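Local coordinates for protein glutamate receptor IIB (Drosophila melanogaster, PDB 4WXJ) that binds glutamate through this ligand-binding domain and probably couples that binding to the opening of a cation channel in the postsynaptic muscle membrane, at residues 186-191 with 212-217; 129-134 with 160-165; 117-122 with 202-207. All coordinates share one frame; numbering follows the deposited sequence.

Contact 1 of 3, residues 186-191 with 212-217; sequences DRVKLS and CELTQI
V188 and L214 make the tight, apolar end of this contact: CG1 of V188 lies 3.6 Å from CD2 of L214. That valine methyl stands anti to the backbone N (chi1 174°), which carries it off the helix toward the strand. L214 presents both of its methyls to helix 181-191, CD2 to V188 and CD1 to the stem of K189, whose CG sits 3.9 Å from CD1. Behind this pair V188 also touches Y195 and F197 of strand 195-200 and L214 touches L121 of strand 108-123, so the apolar end belongs to the packing of a helix against the sheet of the C-terminal lobe, the second half of the clamshell ligand-binding domain. The other end is looser and partly exposed. The lysine chain of K189 runs past L214 at about a right angle and bends at chi3 (74°). Its methylenes, not its ammonium, meet the carboxylate of E213: OE2 is 3.5 Å from CE of K189. The opposite charges stay apart, with NZ of K189 4.7 Å from OE2 of E213, while NZ bonds instead to OD1 of N211, just ahead of 212-217. An alanine here, which lacks the methylenes and the ammonium, would probably open a gap beside L214 CD1 and leave N211 OD1 without this donor and E213 without a nearby opposite charge. No hydrogen bond crosses between 186-191 and 212-217; the chemistry implies cohesion by apolar contact, to which the lysine–glutamate attraction probably adds only a diffuse, solvent-weakened electrostatic term.

Contact 2 of 3, residues 129-134 with 160-165; sequences GSLHDL and TDNRMA
H132 and D161 meet where the first turns of two helices come side by side, their CA atoms 6.7 Å apart. OD2 of D161 approaches the CD2 corner of the imidazole at 3.4 Å from H132 CD2, obliquely, with the ring and carboxylate planes 24° apart. The ring reaches this position because CG of H132 is anti to its backbone N (chi1 178°). NE2 of H132 remains 4.3 Å from D161 OD2, so any attraction would depend on the histidine's charge and would probably be modest on this partly exposed side. Deeper in, the CD2 methyl of L131 rests 3.8 Å from OD1 of N162, the two side chains crossing at about a right angle. The pairs join helix 131-135 to helix 160-171, two peripheral helices of the C-terminal lobe in the two-lobed, periplasmic-binding-protein-like fold of ionotropic glutamate receptors. F154 of helix 149-155 touches both L131 and N162, and A165 as well, adding an aromatic side chain to the inner part of the contact. The amide of N162 is held from its other end, ND2 donating to OG of S157. Just ahead of helix 131-135, S130 is the N-cap: its OG accepts from N of D133 at 3.1 Å with an N-H...O angle of 161°, fixing the start of the turn that carries L131 and H132. The next backbone bond, L134 N to S130 O at 3.0 Å, continues that turn.

Contact 3 of 3, residues 117-122 with 202-207; sequences GISILS and TNLQYY
L204 is the one residue of 202-207 whose side chain presses on strand segment 117-122, in a helix-on-sheet layer of the C-terminal lobe of the clamshell ligand-binding domain. Strand and helix axes run 8.6 Å apart at closest approach, with 41° between their directions. At the start of the helix segment, T202 OG1 bonds to OH of Y226, a residue of the glutamate pocket. N203 gives its ND2 to D96, a glutamate-binding residue, and its OD1 accepts from OH of Y21, so the polar groups of this first turn are engaged with partners other than the strand. L204 then turns to the strand. Its CG is anti to the backbone N (chi1 -167°), extending the side chain until CD1 lies over the backbone between I120 and L121. That methyl is 3.6 Å from C of I120 and equally far from N of L121. S119 and L121, which both point toward the helix, border it through their CB atoms, whereas I120 points away. The hydroxyl of S119, at the same border, faces the side-chain amide of Q216. Q205 and Y206 continue along a different side of the helix and touch F261 of helix 252-261. Y207 starts toward the strand, but its ring leads away and packs on E182 and V185 of helix 181-191, a valine that L121 also touches. Beside Y207, CD2 of Y206 lies over the centre of the Y207 ring, 3.7 Å above its plane.

Contacts 1 and 3 share the C-terminal-lobe sheet: their centres are 11 Å apart, and neighbouring strands 108-123 and 214-230 join them through T215 N to S122 O and I217 N to I120 O, both 2.9 Å. Contact 2 is nested in the loop closed by contact 3. Their centres are 17 Å apart, yet they touch through I120, whose CD1 packs 3.8 Å from CA of L131, while I217 of contact 1 touches the G129-S130 turn. Contact 3 is nearest the bound glutamate, with the L204 side chain about 9 Å from the ligand and about 7 Å from that of E200, a ligand-binding residue. The side chains of V188 in contact 1 and L131 in contact 2 are about 12 and 13 Å from the bound glutamate.

Contact 1 of 3, residues 186-191 with 212-217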
loop_
_atom_site.group_PDB
_atom_site.type_symbol
_atom_site.label_atom_id
_atom_site.label_comp_id
_atom_site.label_asym_id
_atom_site.label_seq_id
_atom_site.Cartn_x
_atom_site.Cartn_y
_atom_site.Cartn_z
ATOM N N ASP A 186 -5.303 4.873 13.447
ATOM C CA ASP A 186 -5.344 5.031 14.899
ATOM C C ASP A 186 -5.219 6.500 15.288
ATOM O O ASP A 186 -5.857 6.956 16.233
ATOM C CB ASP A 186 -4.227 4.226 15.572
ATOM C CG ASP A 186 -4.405 2.725 15.417
ATOM O OD1 ASP A 186 -5.486 2.285 14.968
ATOM O OD2 ASP A 186 -3.456 1.984 15.751
ATOM N N ARG A 187 -4.395 7.241 14.554
ATOM C CA ARG A 187 -4.158 8.643 14.872
ATOM C C ARG A 187 -5.373 9.514 14.550
ATOM O O ARG A 187 -5.658 10.469 15.267
ATOM C CB ARG A 187 -2.929 9.157 14.123
ATOM C CG ARG A 187 -2.513 10.557 14.533
ATOM C CD ARG A 187 -1.152 10.929 13.971
ATOM N NE ARG A 187 -0.817 12.321 14.250
ATOM C CZ ARG A 187 0.305 12.917 13.860
ATOM N NH1 ARG A 187 1.217 12.242 13.170
ATOM N NH2 ARG A 187 0.517 14.191 14.162
ATOM N N VAL A 188 -6.085 9.191 13.473
ATOM C CA VAL A 188 -7.295 9.929 13.124
ATOM C C VAL A 188 -8.371 9.704 14.184
ATOM O O VAL A 188 -9.069 10.638 14.585
ATOM C CB VAL A 188 -7.843 9.513 11.741
ATOM C CG1 VAL A 188 -9.187 10.187 11.463
ATOM C CG2 VAL A 188 -6.850 9.866 10.649
ATOM N N LYS A 189 -8.502 8.459 14.630
ATOM C CA LYS A 189 -9.486 8.105 15.647
ATOM C C LYS A 189 -9.185 8.801 16.973
ATOM O O LYS A 189 -10.068 9.403 17.583
ATOM C CB LYS A 189 -9.527 6.584 15.836
ATOM C CG LYS A 189 -10.156 5.844 14.662
ATOM C CD LYS A 189 -9.638 4.418 14.520
ATOM C CE LYS A 189 -10.202 3.490 15.580
ATOM N NZ LYS A 189 -9.765 2.081 15.352
ATOM N N LEU A 190 -7.930 8.728 17.406
ATOM C CA LEU A 190 -7.520 9.315 18.678
ATOM C C LEU A 190 -7.588 10.842 18.671
ATOM O O LEU A 190 -7.747 11.466 19.719
ATOM C CB LEU A 190 -6.097 8.872 19.026
ATOM C CG LEU A 190 -5.901 7.390 19.355
ATOM C CD1 LEU A 190 -4.420 7.039 19.358
ATOM C CD2 LEU A 190 -6.533 7.048 20.695
ATOM N N SER A 191 -7.467 11.436 17.488
ATOM C CA SER A 191 -7.354 12.885 17.359
ATOM C C SER A 191 -8.707 13.597 17.348
ATOM O O SER A 191 -8.768 14.822 17.453
ATOM C CB SER A 191 -6.575 13.230 16.089
ATOM O OG SER A 191 -5.216 12.844 16.215
ATOM N N CYS A 212 -16.903 3.252 12.258
ATOM C CA CYS A 212 -18.057 4.092 11.950
ATOM C C CYS A 212 -17.850 5.571 12.285
ATOM O O CYS A 212 -18.625 6.418 11.844
ATOM C CB CYS A 212 -19.289 3.566 12.693
ATOM S SG CYS A 212 -19.677 1.821 12.360
ATOM N N GLU A 213 -16.813 5.884 13.055
ATOM C CA GLU A 213 -16.548 7.270 13.429
ATOM C C GLU A 213 -15.711 7.991 12.371
ATOM O O GLU A 213 -15.373 9.166 12.531
ATOM C CB GLU A 213 -15.846 7.340 14.793
ATOM C CG GLU A 213 -14.399 6.845 14.833
ATOM C CD GLU A 213 -14.285 5.348 15.052
ATOM O OE1 GLU A 213 -15.045 4.588 14.417
ATOM O OE2 GLU A 213 -13.431 4.932 15.865
ATOM N N LEU A 214 -15.390 7.285 11.289
ATOM C CA LEU A 214 -14.529 7.820 10.236
ATOM C C LEU A 214 -15.269 7.953 8.909
ATOM O O LEU A 214 -16.249 7.254 8.658
ATOM C CB LEU A 214 -13.305 6.923 10.053
ATOM C CG LEU A 214 -12.473 6.659 11.307
ATOM C CD1 LEU A 214 -11.310 5.738 10.977
ATOM C CD2 LEU A 214 -11.977 7.962 11.914
ATOM N N THR A 215 -14.786 8.857 8.061
ATOM C CA THR A 215 -15.375 9.071 6.744
ATOM C C THR A 215 -14.327 9.579 5.758
ATOM O O THR A 215 -13.233 9.989 6.152
ATOM C CB THR A 215 -16.546 10.075 6.802
ATOM O OG1 THR A 215 -17.177 10.159 5.517
ATOM C CG2 THR A 215 -16.059 11.459 7.222
ATOM N N GLN A 216 -14.674 9.549 4.475
ATOM C CA GLN A 216 -13.795 10.046 3.425
ATOM C C GLN A 216 -14.145 11.493 3.096
ATOM O O GLN A 216 -15.322 11.839 2.985
ATOM C CB GLN A 216 -13.908 9.170 2.174
ATOM C CG GLN A 216 -12.982 9.580 1.030
ATOM C CD GLN A 216 -13.191 8.757 -0.229
ATOM O OE1 GLN A 216 -13.020 9.256 -1.341
ATOM N NE2 GLN A 216 -13.552 7.488 -0.063
ATOM N N ILE A 217 -13.123 12.332 2.951
ATOM C CA ILE A 217 -13.319 13.714 2.522
ATOM C C ILE A 217 -13.004 13.855 1.037
ATOM O O ILE A 217 -11.913 13.506 0.587
ATOM C CB ILE A 217 -12.441 14.696 3.326
ATOM C CG1 ILE A 217 -12.917 14.756 4.779
ATOM C CG2 ILE A 217 -12.480 16.097 2.695
ATOM C CD1 ILE A 217 -12.050 15.613 5.688
#

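Contact 2 of 3, residues 129-134 with 160-165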
loop_
_atom_site.group_PDB
_atom_site.type_symbol
_atom_site.label_atom_id
_atom_site.label_comp_id
_atom_site.label_asym_id
_atom_site.label_seq_id
_atom_site.Cartn_x
_atom_site.Cartn_y
_atom_site.Cartn_z
ATOM N N GLY A 129 -14.088 19.762 3.045
ATOM C CA GLY A 129 -14.751 18.970 2.019
ATOM C C GLY A 129 -13.910 18.683 0.786
ATOM O O GLY A 129 -14.407 18.119 -0.190
ATOM N N SER A 130 -12.637 19.066 0.817
ATOM C CA SER A 130 -11.744 18.814 -0.311
ATOM C C SER A 130 -10.281 18.945 0.092
ATOM O O SER A 130 -9.967 19.463 1.163
ATOM C CB SER A 130 -12.040 19.778 -1.461
ATOM O OG SER A 130 -11.488 21.058 -1.205
ATOM N N LEU A 131 -9.394 18.474 -0.779
ATOM C CA LEU A 131 -7.960 18.596 -0.554
ATOM C C LEU A 131 -7.536 20.063 -0.533
ATOM O O LEU A 131 -6.720 20.460 0.296
ATOM C CB LEU A 131 -7.180 17.841 -1.633
ATOM C CG LEU A 131 -5.654 17.907 -1.531
ATOM C CD1 LEU A 131 -5.162 17.262 -0.243
ATOM C CD2 LEU A 131 -5.016 17.246 -2.741
ATOM N N HIS A 132 -8.089 20.860 -1.446
ATOM C CA HIS A 132 -7.784 22.288 -1.494
ATOM C C HIS A 132 -8.150 22.955 -0.174
ATOM O O HIS A 132 -7.410 23.794 0.335
ATOM C CB HIS A 132 -8.526 22.973 -2.644
ATOM C CG HIS A 132 -8.289 24.451 -2.717
ATOM N ND1 HIS A 132 -9.257 25.345 -3.125
ATOM C CD2 HIS A 132 -7.191 25.194 -2.434
ATOM C CE1 HIS A 132 -8.767 26.572 -3.088
ATOM N NE2 HIS A 132 -7.514 26.507 -2.673
ATOM N N ASP A 133 -9.299 22.578 0.376
ATOM C CA ASP A 133 -9.743 23.126 1.650
ATOM C C ASP A 133 -8.821 22.674 2.780
ATOM O O ASP A 133 -8.492 23.457 3.671
ATOM C CB ASP A 133 -11.186 22.705 1.942
ATOM C CG ASP A 133 -12.170 23.237 0.913
ATOM O OD1 ASP A 133 -11.846 24.231 0.228
ATOM O OD2 ASP A 133 -13.272 22.660 0.793
ATOM N N LEU A 134 -8.401 21.413 2.733
ATOM C CA LEU A 134 -7.532 20.850 3.764
ATOM C C LEU A 134 -6.184 21.571 3.823
ATOM O O LEU A 134 -5.690 21.890 4.906
ATOM C CB LEU A 134 -7.315 19.354 3.516
ATOM C CG LEU A 134 -6.434 18.608 4.521
ATOM C CD1 LEU A 134 -7.012 18.681 5.928
ATOM C CD2 LEU A 134 -6.253 17.159 4.094
ATOM N N THR A 160 0.748 23.214 -7.806
ATOM C CA THR A 160 0.863 24.176 -6.713
ATOM C C THR A 160 0.154 23.715 -5.441
ATOM O O THR A 160 0.706 23.822 -4.347
ATOM C CB THR A 160 0.294 25.545 -7.129
ATOM O OG1 THR A 160 0.966 26.001 -8.309
ATOM C CG2 THR A 160 0.481 26.574 -6.019
ATOM N N ASP A 161 -1.065 23.208 -5.583
ATOM C CA ASP A 161 -1.832 22.751 -4.429
ATOM C C ASP A 161 -1.174 21.550 -3.754
ATOM O O ASP A 161 -1.204 21.431 -2.531
ATOM C CB ASP A 161 -3.264 22.402 -4.841
ATOM C CG ASP A 161 -4.178 23.615 -4.859
ATOM O OD1 ASP A 161 -3.670 24.747 -5.008
ATOM O OD2 ASP A 161 -5.406 23.434 -4.723
ATOM N N ASN A 162 -0.579 20.663 -4.546
ATOM C CA ASN A 162 0.127 19.512 -3.991
ATOM C C ASN A 162 1.438 19.935 -3.335
ATOM O O ASN A 162 1.838 19.370 -2.317
ATOM C CB ASN A 162 0.388 18.462 -5.073
ATOM C CG ASN A 162 -0.873 17.725 -5.485
ATOM O OD1 ASN A 162 -1.856 17.691 -4.744
ATOM N ND2 ASN A 162 -0.848 17.122 -6.666
ATOM N N ARG A 163 2.104 20.928 -3.920
ATOM C CA ARG A 163 3.294 21.513 -3.304
ATOM C C ARG A 163 2.968 22.087 -1.928
ATOM O O ARG A 163 3.719 21.894 -0.973
ATOM C CB ARG A 163 3.886 22.615 -4.186
ATOM C CG ARG A 163 4.652 22.124 -5.397
ATOM C CD ARG A 163 5.151 23.303 -6.219
ATOM N NE ARG A 163 6.047 22.895 -7.297
ATOM C CZ ARG A 163 7.355 22.692 -7.157
ATOM N NH1 ARG A 163 7.939 22.844 -5.975
ATOM N NH2 ARG A 163 8.080 22.326 -8.205
ATOM N N MET A 164 1.845 22.797 -1.836
ATOM C CA MET A 164 1.423 23.399 -0.574
ATOM C C MET A 164 1.119 22.326 0.466
ATOM O O MET A 164 1.473 22.471 1.636
ATOM C CB MET A 164 0.197 24.293 -0.779
ATOM C CG MET A 164 0.499 25.610 -1.478
ATOM S SD MET A 164 -0.697 26.907 -1.096
ATOM C CE MET A 164 -2.134 26.350 -2.004
ATOM N N ALA A 165 0.457 21.254 0.038
ATOM C CA ALA A 165 0.192 20.119 0.916
ATOM C C ALA A 165 1.495 19.563 1.472
ATOM O O ALA A 165 1.619 19.324 2.674
ATOM C CB ALA A 165 -0.562 19.030 0.173
#

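Contact 3 of 3, residues 117-122 with 202-207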
loop_
_atom_site.group_PDB
_atom_site.type_symbol
_atom_site.label_atom_id
_atom_site.label_comp_id
_atom_site.label_asym_id
_atom_site.label_seq_id
_atom_site.Cartn_x
_atom_site.Cartn_y
_atom_site.Cartn_z
ATOM N N GLY A 117 -6.595 5.004 -6.199
ATOM C CA GLY A 117 -6.289 6.415 -6.113
ATOM C C GLY A 117 -5.924 6.791 -4.692
ATOM O O GLY A 117 -5.699 5.922 -3.847
ATOM N N ILE A 118 -5.870 8.093 -4.440
ATOM C CA ILE A 118 -5.567 8.634 -3.123
ATOM C C ILE A 118 -6.751 9.464 -2.642
ATOM O O ILE A 118 -7.439 10.097 -3.442
ATOM C CB ILE A 118 -4.291 9.504 -3.152
ATOM C CG1 ILE A 118 -3.079 8.663 -3.562
ATOM C CG2 ILE A 118 -4.044 10.157 -1.793
ATOM C CD1 ILE A 118 -1.852 9.488 -3.907
ATOM N N SER A 119 -6.993 9.455 -1.336
ATOM C CA SER A 119 -8.036 10.293 -0.767
ATOM C C SER A 119 -7.733 10.602 0.694
ATOM O O SER A 119 -6.650 10.286 1.195
ATOM C CB SER A 119 -9.403 9.620 -0.905
ATOM O OG SER A 119 -10.450 10.560 -0.725
ATOM N N ILE A 120 -8.696 11.222 1.368
ATOM C CA ILE A 120 -8.498 11.732 2.719
ATOM C C ILE A 120 -9.363 10.984 3.730
ATOM O O ILE A 120 -10.588 10.996 3.634
ATOM C CB ILE A 120 -8.827 13.237 2.794
ATOM C CG1 ILE A 120 -8.027 14.022 1.749
ATOM C CG2 ILE A 120 -8.541 13.779 4.193
ATOM C CD1 ILE A 120 -8.564 15.415 1.494
ATOM N N LEU A 121 -8.718 10.338 4.699
ATOM C CA LEU A 121 -9.428 9.711 5.810
ATOM C C LEU A 121 -9.547 10.713 6.947
ATOM O O LEU A 121 -8.544 11.275 7.396
ATOM C CB LEU A 121 -8.708 8.447 6.286
ATOM C CG LEU A 121 -9.346 7.737 7.487
ATOM C CD1 LEU A 121 -10.723 7.204 7.132
ATOM C CD2 LEU A 121 -8.452 6.618 7.991
ATOM N N SER A 122 -10.773 10.930 7.413
ATOM C CA SER A 122 -11.037 11.934 8.434
ATOM C C SER A 122 -12.013 11.441 9.496
ATOM O O SER A 122 -12.773 10.497 9.278
ATOM C CB SER A 122 -11.586 13.206 7.791
ATOM O OG SER A 122 -11.894 14.176 8.777
ATOM N N THR A 202 -8.031 2.146 -1.659
ATOM C CA THR A 202 -8.212 0.748 -1.291
ATOM C C THR A 202 -8.189 0.581 0.221
ATOM O O THR A 202 -9.136 0.068 0.823
ATOM C CB THR A 202 -7.115 -0.135 -1.907
ATOM O OG1 THR A 202 -5.832 0.460 -1.670
ATOM C CG2 THR A 202 -7.332 -0.277 -3.399
ATOM N N ASN A 203 -7.096 1.026 0.830
ATOM C CA ASN A 203 -6.917 0.907 2.269
ATOM C C ASN A 203 -7.926 1.756 3.027
ATOM O O ASN A 203 -8.386 1.373 4.101
ATOM C CB ASN A 203 -5.495 1.310 2.657
ATOM C CG ASN A 203 -4.445 0.447 1.989
ATOM O OD1 ASN A 203 -4.653 -0.749 1.785
ATOM N ND2 ASN A 203 -3.314 1.049 1.639
ATOM N N LEU A 204 -8.266 2.910 2.462
ATOM C CA LEU A 204 -9.244 3.799 3.071
ATOM C C LEU A 204 -10.600 3.114 3.156
ATOM O O LEU A 204 -11.269 3.172 4.188
ATOM C CB LEU A 204 -9.360 5.103 2.278
ATOM C CG LEU A 204 -10.116 6.239 2.977
ATOM C CD1 LEU A 204 -9.571 7.585 2.533
ATOM C CD2 LEU A 204 -11.609 6.168 2.706
ATOM N N GLN A 205 -11.000 2.468 2.064
ATOM C CA GLN A 205 -12.269 1.749 2.019
ATOM C C GLN A 205 -12.302 0.663 3.084
ATOM O O GLN A 205 -13.300 0.499 3.784
ATOM C CB GLN A 205 -12.492 1.128 0.639
ATOM C CG GLN A 205 -13.827 0.396 0.500
ATOM C CD GLN A 205 -13.918 -0.436 -0.766
ATOM O OE1 GLN A 205 -12.930 -0.629 -1.475
ATOM N NE2 GLN A 205 -15.114 -0.938 -1.055
ATOM N N TYR A 206 -11.205 -0.079 3.195
ATOM C CA TYR A 206 -11.114 -1.171 4.154
ATOM C C TYR A 206 -11.353 -0.699 5.582
ATOM O O TYR A 206 -12.089 -1.336 6.336
ATOM C CB TYR A 206 -9.750 -1.852 4.068
ATOM C CG TYR A 206 -9.554 -2.911 5.126
ATOM C CD1 TYR A 206 -10.046 -4.198 4.946
ATOM C CD2 TYR A 206 -8.888 -2.625 6.310
ATOM C CE1 TYR A 206 -9.873 -5.169 5.913
ATOM C CE2 TYR A 206 -8.711 -3.591 7.282
ATOM C CZ TYR A 206 -9.207 -4.861 7.078
ATOM O OH TYR A 206 -9.033 -5.826 8.041
ATOM N N TYR A 207 -10.730 0.417 5.948
ATOM C CA TYR A 207 -10.776 0.899 7.324
ATOM C C TYR A 207 -12.037 1.703 7.629
ATOM O O TYR A 207 -12.559 1.639 8.742
ATOM C CB TYR A 207 -9.535 1.743 7.631
ATOM C CG TYR A 207 -8.310 0.913 7.942
ATOM C CD1 TYR A 207 -8.170 0.288 9.174
ATOM C CD2 TYR A 207 -7.292 0.759 7.012
ATOM C CE1 TYR A 207 -7.056 -0.473 9.468
ATOM C CE2 TYR A 207 -6.172 0.002 7.296
ATOM C CZ TYR A 207 -6.060 -0.614 8.527
ATOM O OH TYR A 207 -4.948 -1.370 8.820
#